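Local atomic coordinates of fumarate lyase (Mesorhizobium sp., PDB entry 3C8T), a protein that belongs to the fumarate lyase superfamily, whose members are largely helical tetramers built around a core of long bundled helices. Residues A147-L152 against T258-V263; V158-G161 against V166-S169; D172-R177 against S242-K247; C286-A291 against L336-F341. All coordinates share one frame; numbering follows the deposited sequence.

Contact 1: A147-L152 against T258-V263; sequences AGRTHL and TELGEV
R149, on the extended backbone of strand 145-150, faces L260 and E262 in the irregular loop that follows helix 229-255, where G261 turns the chain with a positive phi. The motif is a buried end-on salt bridge between a small antiparallel sheet and a loop. R149 is stretched out as far as NE and carries the guanidinium straight across. E262 comes from the opposite direction and also reaches out straight (chi2 175°). NH1 and NH2 each take one carboxylate oxygen. R149 NH2 reaches E262 OE2 at 2.7 Å in a nearly straight bond of 172°. R149 NH1 reaches E262 OE1 at 3.1 Å, on its syn side. Both oxygens lie close to the guanidinium plane, but the two flat groups are turned 42° apart. As a result OE2 is met from above the carboxylate plane. L260 adds an apolar contact. Its CD2 sits over the centre of one guanidinium face, 3.7 Å from R149 NH2. Other subunits complete the surroundings. R149 NH2 also forms a salt bridge with E259 of the second subunit, and F311 of the third subunit makes a cation-pi contact with R149. Two acidic partners would probably favour the charged guanidinium and limit its rotation. E262 OE2 also accepts a bond from N356 of the same chain. One water extends the grip to the strand: it donates to E262 OE2 at 2.7 Å and accepts from A147 N at 2.8 Å.

Contact 2: V158-G161 against V166-S169; sequences VTFG and VWLS
F160 and W167 meet two turns apart on one face of helix 160-185, an i to i+7 pair at the start of a long helix of the central bundle. T159 is the N-cap of this helix, and its OG1 caps the backbone N of Y162. The tight part of the contact is small and wholly aromatic. F160 CE1 lies 4.0 Å from W167 CH2, and F160 CZ lies 4.1 Å from W167 CZ3. The outer carbons of the indole's six-membered ring therefore meet the far end of the phenyl ring. The planes stand 81° apart and the approach is oblique, with centroids 5.9 Å from each other. F160 has CG trans to its own nitrogen (chi1 178°), whereas W167 has CG beside the nitrogen (chi1 -64°). With these torsions the F160 ring and the indole lean toward each other. Helix 104-140 covers the pair, with L137 on F160 and L134 on W167. The pyrrole side of the indole is held separately, because W167 NE1 bonds to D251 of helix 229-255.

The loose side lies around the rest of the two segments. No hydrogen bond joins 158-161 to 166-169, and V158 and S169 stay far from each other's segment. That side is not left to solvent: I222 of the third subunit packs on V166 and S169, and T196 of that subunit packs on V158. The S169 hydroxyl turns back onto its own helix, where S169 OG donates to V166 O at 2.7 Å.

Contact 3: D172-R177 against S242-K247; sequences DRHAAR and SGSLGK
H174 on helix 160-185 and S244 on helix 229-255 link two long helices of the central bundle. Their CA atoms are 9.2 Å apart, so the side chains do the bridging.

The hydrogen bond is single and short. H174 NE2 and S244 OG are 2.6 Å apart, with an angle of 164°, and either atom could be the donor. The hydroxyl comes to the edge of the imidazole, near the ring plane. With CG beside its backbone nitrogen (chi1 -66°), H174 points its NE2 corner at the other helix.

Van der Waals contact comes with the bond. S244 CB is also at the ring edge, 3.3 Å from H174 NE2. On the same helix as H174, F171 makes an edge-to-face contact with the imidazole. L240 and V241 of helix 229-255 also touch H174, and M307 of the third subunit packs on S244.

Charged groups lie nearby. H174 ND1 is 2.9 Å from R177 NH1. R177 itself forms salt bridges to D229 and E233 of the third subunit, so the helix that carries H174 is also tied to another chain.

Chemically, the contact lets two buried polar groups satisfy each other. The adjacent guanidinium may disfavour a second positive charge on the imidazole, although the acidic partners of R177 would weaken this effect.

Contact 4: C286-A291 against L336-F341; sequences CELILA and LYQAEF
The amide of Q338 is the flat group here. L288 CD1 lies over one of its faces, 3.8 Å from Q338 CD and 3.9 Å from Q338 OE1. The methyl thus covers the centre of the amide and does not meet its edge. Q338 OE1 also hydrogen-bonds S285, one residue before segment 286-291. That bond probably limits how the amide can turn. A bend in the glutamine chain (chi2 -54°) folds the amide into this place.

The rest of the contact is apolar. I289 CG1 crosses Q338 at a slant and touches its CB at 4.1 Å. Further out, I289 CD1 reaches A339 CB at 3.9 Å. The small alanine meets the tip of the long isoleucine chain.

The backbones come closest between I289 and Q338, with CA atoms 7.0 Å apart. The axes of the two segments approach to 9.2 Å and run roughly antiparallel, at 148°. Neighbours close the interface: L245 of helix 229-255 touches both I289 and A339, while R10 packs on both L288 and Q338. E287, which takes no part across the contact, bonds to H319 of the fourth subunit.

Buried, nearly antiparallel packing of long helices, here 284-306 against 315-344, belongs to the central helical bundle of the fumarate lyase superfamily.

Contact 1 spans the longest stretch of chain and encloses contacts 2 and 3, which follow one another; contact 4 comes after. Contacts 1 and 2 touch, with centres 14 Å apart, and share the three-stranded sheet at one end of the bundle. Contacts 2 and 3 both use helix 160-185 and meet where W167 packs on K247. Contacts 3 and 4 touch through L245, between I289 and A339, with centres 13 Å apart. The series runs from the sheet through helices 160-185 and 229-255 to helices 284-306 and 315-344. All four contacts reach the third subunit, contact 4 only through L290, which does not touch across it. The same helices thus serve both core and subunit interfaces.

Contact 1: A147-L152 against T258-V263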
loop_
_atom_site.group_PDB
_atom_site.type_symbol
_atom_site.label_atom_id
_atom_site.label_comp_id
_atom_site.label_asym_id
_atom_site.label_seq_id
_atom_site.Cartn_x
_atom_site.Cartn_y
_atom_site.Cartn_z
ATOM N N ALA A 147 31.737 -14.494 -7.040
ATOM C CA ALA A 147 30.690 -15.476 -6.723
ATOM C C ALA A 147 29.293 -14.941 -7.131
ATOM O O ALA A 147 28.919 -13.823 -6.748
ATOM C CB ALA A 147 30.744 -15.816 -5.243
ATOM N N GLY A 148 28.561 -15.717 -7.949
ATOM C CA GLY A 148 27.112 -15.626 -8.063
ATOM C C GLY A 148 26.454 -16.000 -6.739
ATOM O O GLY A 148 26.920 -16.921 -6.057
ATOM N N ARG A 149 25.387 -15.293 -6.353
ATOM C CA ARG A 149 24.690 -15.611 -5.101
ATOM C C ARG A 149 23.178 -15.848 -5.270
ATOM O O ARG A 149 22.464 -15.055 -5.905
ATOM C CB ARG A 149 24.950 -14.517 -4.048
ATOM C CG ARG A 149 26.419 -14.358 -3.679
ATOM C CD ARG A 149 26.685 -13.141 -2.870
ATOM N NE ARG A 149 28.080 -13.086 -2.403
ATOM C CZ ARG A 149 29.032 -12.279 -2.905
ATOM N NH1 ARG A 149 28.763 -11.432 -3.907
ATOM N NH2 ARG A 149 30.275 -12.339 -2.415
ATOM N N THR A 150 22.708 -16.951 -4.702
ATOM C CA THR A 150 21.291 -17.261 -4.687
ATOM C C THR A 150 20.989 -17.381 -3.204
ATOM O O THR A 150 21.775 -17.983 -2.464
ATOM C CB THR A 150 20.959 -18.545 -5.460
ATOM O OG1 THR A 150 21.593 -19.649 -4.823
ATOM C CG2 THR A 150 21.475 -18.438 -6.924
ATOM N N HIS A 151 19.914 -16.718 -2.778
ATOM C CA HIS A 151 19.614 -16.497 -1.371
ATOM C C HIS A 151 20.833 -16.204 -0.502
ATOM O O HIS A 151 20.990 -16.769 0.602
ATOM C CB HIS A 151 18.740 -17.611 -0.781
ATOM C CG HIS A 151 19.253 -19.007 -1.005
ATOM N ND1 HIS A 151 20.226 -19.586 -0.203
ATOM C CD2 HIS A 151 18.850 -19.978 -1.868
ATOM C CE1 HIS A 151 20.443 -20.829 -0.607
ATOM N NE2 HIS A 151 19.617 -21.093 -1.611
ATOM N N LEU A 152 21.669 -15.292 -1.018
ATOM C CA LEU A 152 22.826 -14.721 -0.328
ATOM C C LEU A 152 23.999 -15.693 -0.162
ATOM O O LEU A 152 24.989 -15.373 0.504
ATOM C CB LEU A 152 22.450 -14.050 1.012
ATOM C CG LEU A 152 21.303 -13.031 0.983
ATOM C CD1 LEU A 152 20.748 -12.864 2.408
ATOM C CD2 LEU A 152 21.785 -11.666 0.413
ATOM N N THR A 258 31.164 -5.758 5.563
ATOM C CA THR A 258 32.566 -5.910 5.963
ATOM C C THR A 258 33.253 -7.193 5.418
ATOM O O THR A 258 34.293 -7.136 4.780
ATOM C CB THR A 258 32.667 -5.857 7.499
ATOM O OG1 THR A 258 32.149 -4.593 7.945
ATOM C CG2 THR A 258 34.159 -6.028 7.940
ATOM N N GLU A 259 32.618 -8.340 5.627
ATOM C CA GLU A 259 33.138 -9.613 5.187
ATOM C C GLU A 259 33.139 -9.796 3.666
ATOM O O GLU A 259 33.783 -10.725 3.198
ATOM C CB GLU A 259 32.346 -10.765 5.838
ATOM C CG GLU A 259 32.434 -10.827 7.384
ATOM C CD GLU A 259 31.305 -10.030 8.108
ATOM O OE1 GLU A 259 30.628 -9.193 7.447
ATOM O OE2 GLU A 259 31.091 -10.260 9.333
ATOM N N LEU A 260 32.377 -8.988 2.911
ATOM C CA LEU A 260 32.395 -9.053 1.450
ATOM C C LEU A 260 33.390 -8.060 0.862
ATOM O O LEU A 260 34.388 -8.481 0.267
ATOM C CB LEU A 260 30.989 -8.860 0.828
ATOM C CG LEU A 260 30.136 -10.121 0.734
ATOM C CD1 LEU A 260 29.834 -10.663 2.171
ATOM C CD2 LEU A 260 28.831 -9.864 -0.023
ATOM N N GLY A 261 33.100 -6.764 1.022
ATOM C CA GLY A 261 34.000 -5.679 0.663
ATOM C C GLY A 261 34.327 -5.631 -0.811
ATOM O O GLY A 261 35.425 -5.209 -1.195
ATOM N N GLU A 262 33.361 -6.013 -1.643
ATOM C CA GLU A 262 33.584 -6.177 -3.068
ATOM C C GLU A 262 33.465 -4.885 -3.883
ATOM O O GLU A 262 33.976 -4.826 -4.996
ATOM C CB GLU A 262 32.680 -7.254 -3.640
ATOM C CG GLU A 262 33.043 -8.617 -3.139
ATOM C CD GLU A 262 32.076 -9.683 -3.592
ATOM O OE1 GLU A 262 31.024 -9.313 -4.192
ATOM O OE2 GLU A 262 32.361 -10.879 -3.343
ATOM N N VAL A 263 32.782 -3.883 -3.313
ATOM C CA VAL A 263 32.624 -2.543 -3.899
ATOM C C VAL A 263 32.518 -1.473 -2.803
ATOM O O VAL A 263 32.386 -1.785 -1.617
ATOM C CB VAL A 263 31.346 -2.401 -4.830
ATOM C CG1 VAL A 263 31.372 -3.387 -6.015
ATOM C CG2 VAL A 263 30.045 -2.480 -4.028
HETATM O O HOH W 1 32.819 -12.843 -5.120
#

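Contact 2: V158-G161 against V166-S169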
loop_
_atom_site.group_PDB
_atom_site.type_symbol
_atom_site.label_atom_id
_atom_site.label_comp_id
_atom_site.label_asym_id
_atom_site.label_seq_id
_atom_site.Cartn_x
_atom_site.Cartn_y
_atom_site.Cartn_z
ATOM N N VAL A 158 30.075 -15.885 -11.444
ATOM C CA VAL A 158 29.601 -14.937 -12.487
ATOM C C VAL A 158 30.701 -13.879 -12.695
ATOM O O VAL A 158 31.770 -14.016 -12.130
ATOM C CB VAL A 158 28.220 -14.257 -12.122
ATOM C CG1 VAL A 158 27.097 -15.301 -11.964
ATOM C CG2 VAL A 158 28.327 -13.336 -10.902
ATOM N N THR A 159 30.481 -12.854 -13.519
ATOM C CA THR A 159 31.413 -11.713 -13.508
ATOM C C THR A 159 30.652 -10.507 -13.048
ATOM O O THR A 159 29.418 -10.518 -13.107
ATOM C CB THR A 159 32.059 -11.435 -14.886
ATOM O OG1 THR A 159 31.039 -11.150 -15.827
ATOM C CG2 THR A 159 32.865 -12.636 -15.373
ATOM N N PHE A 160 31.355 -9.488 -12.554
ATOM C CA PHE A 160 30.707 -8.278 -12.139
ATOM C C PHE A 160 30.074 -7.539 -13.353
ATOM O O PHE A 160 29.018 -6.939 -13.226
ATOM C CB PHE A 160 31.629 -7.376 -11.341
ATOM C CG PHE A 160 30.973 -6.076 -10.940
ATOM C CD1 PHE A 160 29.951 -6.061 -9.987
ATOM C CD2 PHE A 160 31.307 -4.879 -11.581
ATOM C CE1 PHE A 160 29.300 -4.896 -9.643
ATOM C CE2 PHE A 160 30.651 -3.680 -11.246
ATOM C CZ PHE A 160 29.632 -3.694 -10.264
ATOM N N GLY A 161 30.706 -7.593 -14.527
ATOM C CA GLY A 161 30.101 -6.982 -15.727
ATOM C C GLY A 161 28.787 -7.670 -16.064
ATOM O O GLY A 161 27.852 -7.032 -16.529
ATOM N N VAL A 166 22.804 -7.126 -16.269
ATOM C CA VAL A 166 21.468 -7.466 -15.807
ATOM C C VAL A 166 20.736 -6.174 -15.338
ATOM O O VAL A 166 19.586 -5.920 -15.737
ATOM C CB VAL A 166 21.554 -8.534 -14.695
ATOM C CG1 VAL A 166 20.254 -8.574 -13.820
ATOM C CG2 VAL A 166 21.855 -9.907 -15.291
ATOM N N TRP A 167 21.406 -5.385 -14.498
ATOM C CA TRP A 167 20.883 -4.103 -14.036
ATOM C C TRP A 167 20.577 -3.224 -15.256
ATOM O O TRP A 167 19.515 -2.637 -15.358
ATOM C CB TRP A 167 21.937 -3.384 -13.186
ATOM C CG TRP A 167 22.346 -4.058 -11.886
ATOM C CD1 TRP A 167 21.638 -4.997 -11.163
ATOM C CD2 TRP A 167 23.503 -3.752 -11.111
ATOM N NE1 TRP A 167 22.334 -5.332 -10.007
ATOM C CE2 TRP A 167 23.476 -4.572 -9.955
ATOM C CE3 TRP A 167 24.587 -2.883 -11.291
ATOM C CZ2 TRP A 167 24.483 -4.536 -8.990
ATOM C CZ3 TRP A 167 25.599 -2.864 -10.342
ATOM C CH2 TRP A 167 25.536 -3.695 -9.201
ATOM N N LEU A 168 21.529 -3.141 -16.183
ATOM C CA LEU A 168 21.359 -2.366 -17.377
ATOM C C LEU A 168 20.112 -2.766 -18.213
ATOM O O LEU A 168 19.408 -1.888 -18.752
ATOM C CB LEU A 168 22.631 -2.479 -18.238
ATOM C CG LEU A 168 22.654 -1.799 -19.617
ATOM C CD1 LEU A 168 22.278 -0.245 -19.556
ATOM C CD2 LEU A 168 23.993 -2.060 -20.351
ATOM N N SER A 169 19.854 -4.072 -18.328
ATOM C CA SER A 169 18.802 -4.572 -19.192
ATOM C C SER A 169 17.414 -4.052 -18.837
ATOM O O SER A 169 16.612 -3.753 -19.736
ATOM C CB SER A 169 18.800 -6.096 -19.234
ATOM O OG SER A 169 18.297 -6.614 -18.019
#

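Contact 3: D172-R177 against S242-K247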
loop_
_atom_site.group_PDB
_atom_site.type_symbol
_atom_site.label_atom_id
_atom_site.label_comp_id
_atom_site.label_asym_id
_atom_site.label_seq_id
_atom_site.Cartn_x
_atom_site.Cartn_y
_atom_site.Cartn_z
ATOM N N ASP A 172 17.288 -0.334 -20.018
ATOM C CA ASP A 172 16.975 -0.382 -21.438
ATOM C C ASP A 172 15.488 -0.550 -21.626
ATOM O O ASP A 172 14.921 0.106 -22.479
ATOM C CB ASP A 172 17.702 -1.548 -22.114
ATOM C CG ASP A 172 19.237 -1.343 -22.169
ATOM O OD1 ASP A 172 19.692 -0.181 -22.131
ATOM O OD2 ASP A 172 19.975 -2.343 -22.268
ATOM N N ARG A 173 14.831 -1.427 -20.847
ATOM C CA ARG A 173 13.371 -1.566 -20.998
ATOM C C ARG A 173 12.607 -0.355 -20.493
ATOM O O ARG A 173 11.527 -0.076 -21.009
ATOM C CB ARG A 173 12.800 -2.857 -20.401
ATOM C CG ARG A 173 13.163 -4.133 -21.154
ATOM C CD ARG A 173 12.619 -5.407 -20.439
ATOM N NE ARG A 173 13.168 -5.645 -19.106
ATOM C CZ ARG A 173 14.141 -6.523 -18.809
ATOM N NH1 ARG A 173 14.731 -7.256 -19.769
ATOM N NH2 ARG A 173 14.543 -6.669 -17.534
ATOM N N HIS A 174 13.142 0.363 -19.503
ATOM C CA HIS A 174 12.395 1.481 -18.904
ATOM C C HIS A 174 12.420 2.629 -19.894
ATOM O O HIS A 174 11.415 3.345 -20.032
ATOM C CB HIS A 174 12.960 1.964 -17.542
ATOM C CG HIS A 174 12.849 0.960 -16.416
ATOM N ND1 HIS A 174 11.687 0.275 -16.128
ATOM C CD2 HIS A 174 13.745 0.591 -15.464
ATOM C CE1 HIS A 174 11.886 -0.511 -15.083
ATOM N NE2 HIS A 174 13.130 -0.337 -14.662
ATOM N N ALA A 175 13.570 2.808 -20.567
ATOM C CA ALA A 175 13.690 3.796 -21.661
ATOM C C ALA A 175 12.642 3.616 -22.726
ATOM O O ALA A 175 12.061 4.609 -23.183
ATOM C CB ALA A 175 15.069 3.787 -22.286
ATOM N N ALA A 176 12.385 2.361 -23.108
ATOM C CA ALA A 176 11.334 2.038 -24.066
ATOM C C ALA A 176 9.935 2.402 -23.523
ATOM O O ALA A 176 9.128 2.997 -24.246
ATOM C CB ALA A 176 11.397 0.568 -24.507
ATOM N N ARG A 177 9.662 2.047 -22.264
ATOM C CA ARG A 177 8.357 2.359 -21.612
ATOM C C ARG A 177 8.061 3.876 -21.619
ATOM O O ARG A 177 6.947 4.302 -21.938
ATOM C CB ARG A 177 8.318 1.816 -20.166
ATOM C CG ARG A 177 8.370 0.290 -20.047
ATOM C CD ARG A 177 8.454 -0.188 -18.601
ATOM N NE ARG A 177 8.483 -1.651 -18.602
ATOM C CZ ARG A 177 9.538 -2.393 -18.275
ATOM N NH1 ARG A 177 10.651 -1.830 -17.826
ATOM N NH2 ARG A 177 9.457 -3.709 -18.383
ATOM N N SER A 242 12.012 2.954 -9.990
ATOM C CA SER A 242 12.492 3.017 -8.606
ATOM C C SER A 242 12.756 1.611 -8.086
ATOM O O SER A 242 13.748 1.376 -7.401
ATOM C CB SER A 242 11.467 3.726 -7.716
ATOM O OG SER A 242 11.261 5.062 -8.226
ATOM N N GLY A 243 11.881 0.683 -8.426
ATOM C CA GLY A 243 12.090 -0.710 -8.074
ATOM C C GLY A 243 13.367 -1.269 -8.623
ATOM O O GLY A 243 14.045 -1.995 -7.913
ATOM N N SER A 244 13.690 -0.949 -9.880
ATOM C CA SER A 244 14.940 -1.405 -10.493
ATOM C C SER A 244 16.144 -0.752 -9.843
ATOM O O SER A 244 17.159 -1.399 -9.688
ATOM C CB SER A 244 14.970 -1.165 -12.013
ATOM O OG SER A 244 13.910 -1.863 -12.664
ATOM N N LEU A 245 16.042 0.521 -9.474
ATOM C CA LEU A 245 17.081 1.147 -8.632
ATOM C C LEU A 245 17.226 0.447 -7.272
ATOM O O LEU A 245 18.344 0.166 -6.831
ATOM C CB LEU A 245 16.799 2.613 -8.441
ATOM C CG LEU A 245 16.895 3.450 -9.706
ATOM C CD1 LEU A 245 16.395 4.835 -9.389
ATOM C CD2 LEU A 245 18.364 3.488 -10.224
ATOM N N GLY A 246 16.103 0.155 -6.598
ATOM C CA GLY A 246 16.191 -0.614 -5.372
ATOM C C GLY A 246 16.960 -1.937 -5.459
ATOM O O GLY A 246 17.653 -2.286 -4.526
ATOM N N LYS A 247 16.796 -2.687 -6.560
ATOM C CA LYS A 247 17.446 -3.988 -6.740
ATOM C C LYS A 247 18.975 -3.848 -6.719
ATOM O O LYS A 247 19.660 -4.570 -6.001
ATOM C CB LYS A 247 16.968 -4.641 -8.058
ATOM C CG LYS A 247 17.490 -6.093 -8.262
ATOM C CD LYS A 247 18.839 -6.143 -9.061
ATOM C CE LYS A 247 19.251 -7.570 -9.475
ATOM N NZ LYS A 247 19.806 -8.388 -8.362
#

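Contact 4: C286-A291 against L336-F341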
loop_
_atom_site.group_PDB
_atom_site.type_symbol
_atom_site.label_atom_id
_atom_site.label_comp_id
_atom_site.label_asym_id
_atom_site.label_seq_id
_atom_site.Cartn_x
_atom_site.Cartn_y
_atom_site.Cartn_z
ATOM N N CYS A 286 22.639 4.207 -1.519
ATOM C CA CYS A 286 21.787 3.017 -1.405
ATOM C C CYS A 286 20.670 3.287 -0.390
ATOM O O CYS A 286 19.507 2.945 -0.647
ATOM C CB CYS A 286 22.587 1.805 -0.972
ATOM S SG CYS A 286 23.772 1.187 -2.196
ATOM N N GLU A 287 21.024 3.905 0.745
ATOM C CA GLU A 287 20.006 4.313 1.717
ATOM C C GLU A 287 18.920 5.152 1.048
ATOM O O GLU A 287 17.771 4.836 1.152
ATOM C CB GLU A 287 20.620 5.092 2.864
ATOM C CG GLU A 287 19.644 5.811 3.733
ATOM C CD GLU A 287 20.280 6.948 4.521
ATOM O OE1 GLU A 287 21.470 6.833 4.879
ATOM O OE2 GLU A 287 19.590 7.939 4.836
ATOM N N LEU A 288 19.306 6.203 0.332
ATOM C CA LEU A 288 18.336 7.144 -0.242
ATOM C C LEU A 288 17.486 6.456 -1.317
ATOM O O LEU A 288 16.287 6.678 -1.385
ATOM C CB LEU A 288 19.057 8.380 -0.828
ATOM C CG LEU A 288 19.815 9.222 0.209
ATOM C CD1 LEU A 288 20.747 10.219 -0.455
ATOM C CD2 LEU A 288 18.833 9.944 1.057
ATOM N N ILE A 289 18.125 5.637 -2.140
ATOM C CA ILE A 289 17.450 4.922 -3.212
ATOM C C ILE A 289 16.394 3.978 -2.675
ATOM O O ILE A 289 15.263 3.964 -3.151
ATOM C CB ILE A 289 18.440 4.122 -4.098
ATOM C CG1 ILE A 289 19.334 5.072 -4.904
ATOM C CG2 ILE A 289 17.660 3.217 -5.064
ATOM C CD1 ILE A 289 20.391 4.387 -5.768
ATOM N N LEU A 290 16.760 3.228 -1.647
ATOM C CA LEU A 290 15.918 2.200 -1.086
ATOM C C LEU A 290 14.720 2.774 -0.294
ATOM O O LEU A 290 13.608 2.255 -0.379
ATOM C CB LEU A 290 16.775 1.287 -0.200
ATOM C CG LEU A 290 17.601 0.217 -0.963
ATOM C CD1 LEU A 290 18.653 -0.434 -0.044
ATOM C CD2 LEU A 290 16.682 -0.851 -1.565
ATOM N N ALA A 291 14.942 3.841 0.465
ATOM C CA ALA A 291 13.824 4.537 1.092
ATOM C C ALA A 291 12.930 5.180 0.025
ATOM O O ALA A 291 11.706 5.058 0.099
ATOM C CB ALA A 291 14.337 5.630 2.091
ATOM N N LEU A 336 17.191 8.520 -8.988
ATOM C CA LEU A 336 17.959 8.392 -10.257
ATOM C C LEU A 336 19.241 9.184 -10.232
ATOM O O LEU A 336 20.263 8.697 -10.707
ATOM C CB LEU A 336 17.182 8.780 -11.503
ATOM C CG LEU A 336 16.162 7.763 -11.988
ATOM C CD1 LEU A 336 15.070 8.547 -12.690
ATOM C CD2 LEU A 336 16.770 6.618 -12.862
ATOM N N TYR A 337 19.211 10.383 -9.670
ATOM C CA TYR A 337 20.450 11.159 -9.578
ATOM C C TYR A 337 21.480 10.495 -8.633
ATOM O O TYR A 337 22.694 10.462 -8.920
ATOM C CB TYR A 337 20.240 12.659 -9.219
ATOM C CG TYR A 337 21.597 13.260 -8.951
ATOM C CD1 TYR A 337 22.048 13.448 -7.636
ATOM C CD2 TYR A 337 22.500 13.501 -10.019
ATOM C CE1 TYR A 337 23.354 13.912 -7.377
ATOM C CE2 TYR A 337 23.792 13.976 -9.775
ATOM C CZ TYR A 337 24.213 14.171 -8.460
ATOM O OH TYR A 337 25.487 14.605 -8.204
ATOM N N GLN A 338 21.001 9.972 -7.513
ATOM C CA GLN A 338 21.871 9.226 -6.582
ATOM C C GLN A 338 22.505 8.021 -7.274
ATOM O O GLN A 338 23.689 7.776 -7.100
ATOM C CB GLN A 338 21.111 8.776 -5.334
ATOM C CG GLN A 338 20.758 9.902 -4.383
ATOM C CD GLN A 338 21.992 10.715 -3.980
ATOM O OE1 GLN A 338 23.022 10.153 -3.650
ATOM N NE2 GLN A 338 21.885 12.027 -4.032
ATOM N N ALA A 339 21.724 7.313 -8.096
ATOM C CA ALA A 339 22.246 6.170 -8.894
ATOM C C ALA A 339 23.261 6.577 -9.964
ATOM O O ALA A 339 24.285 5.901 -10.101
ATOM C CB ALA A 339 21.136 5.373 -9.497
ATOM N N GLU A 340 22.981 7.649 -10.715
ATOM C CA GLU A 340 23.963 8.245 -11.671
ATOM C C GLU A 340 25.339 8.477 -10.986
ATOM O O GLU A 340 26.376 8.124 -11.501
ATOM C CB GLU A 340 23.510 9.634 -12.197
ATOM C CG GLU A 340 22.403 9.709 -13.229
ATOM C CD GLU A 340 22.043 11.168 -13.566
ATOM O OE1 GLU A 340 22.802 11.807 -14.336
ATOM O OE2 GLU A 340 21.005 11.680 -13.078
ATOM N N PHE A 341 25.296 9.124 -9.833
ATOM C CA PHE A 341 26.476 9.478 -9.088
ATOM C C PHE A 341 27.219 8.248 -8.571
ATOM O O PHE A 341 28.425 8.136 -8.754
ATOM C CB PHE A 341 26.067 10.368 -7.917
ATOM C CG PHE A 341 27.192 10.683 -6.981
ATOM C CD1 PHE A 341 28.142 11.655 -7.325
ATOM C CD2 PHE A 341 27.293 10.040 -5.761
ATOM C CE1 PHE A 341 29.207 11.951 -6.464
ATOM C CE2 PHE A 341 28.353 10.334 -4.896
ATOM C CZ PHE A 341 29.315 11.289 -5.255
#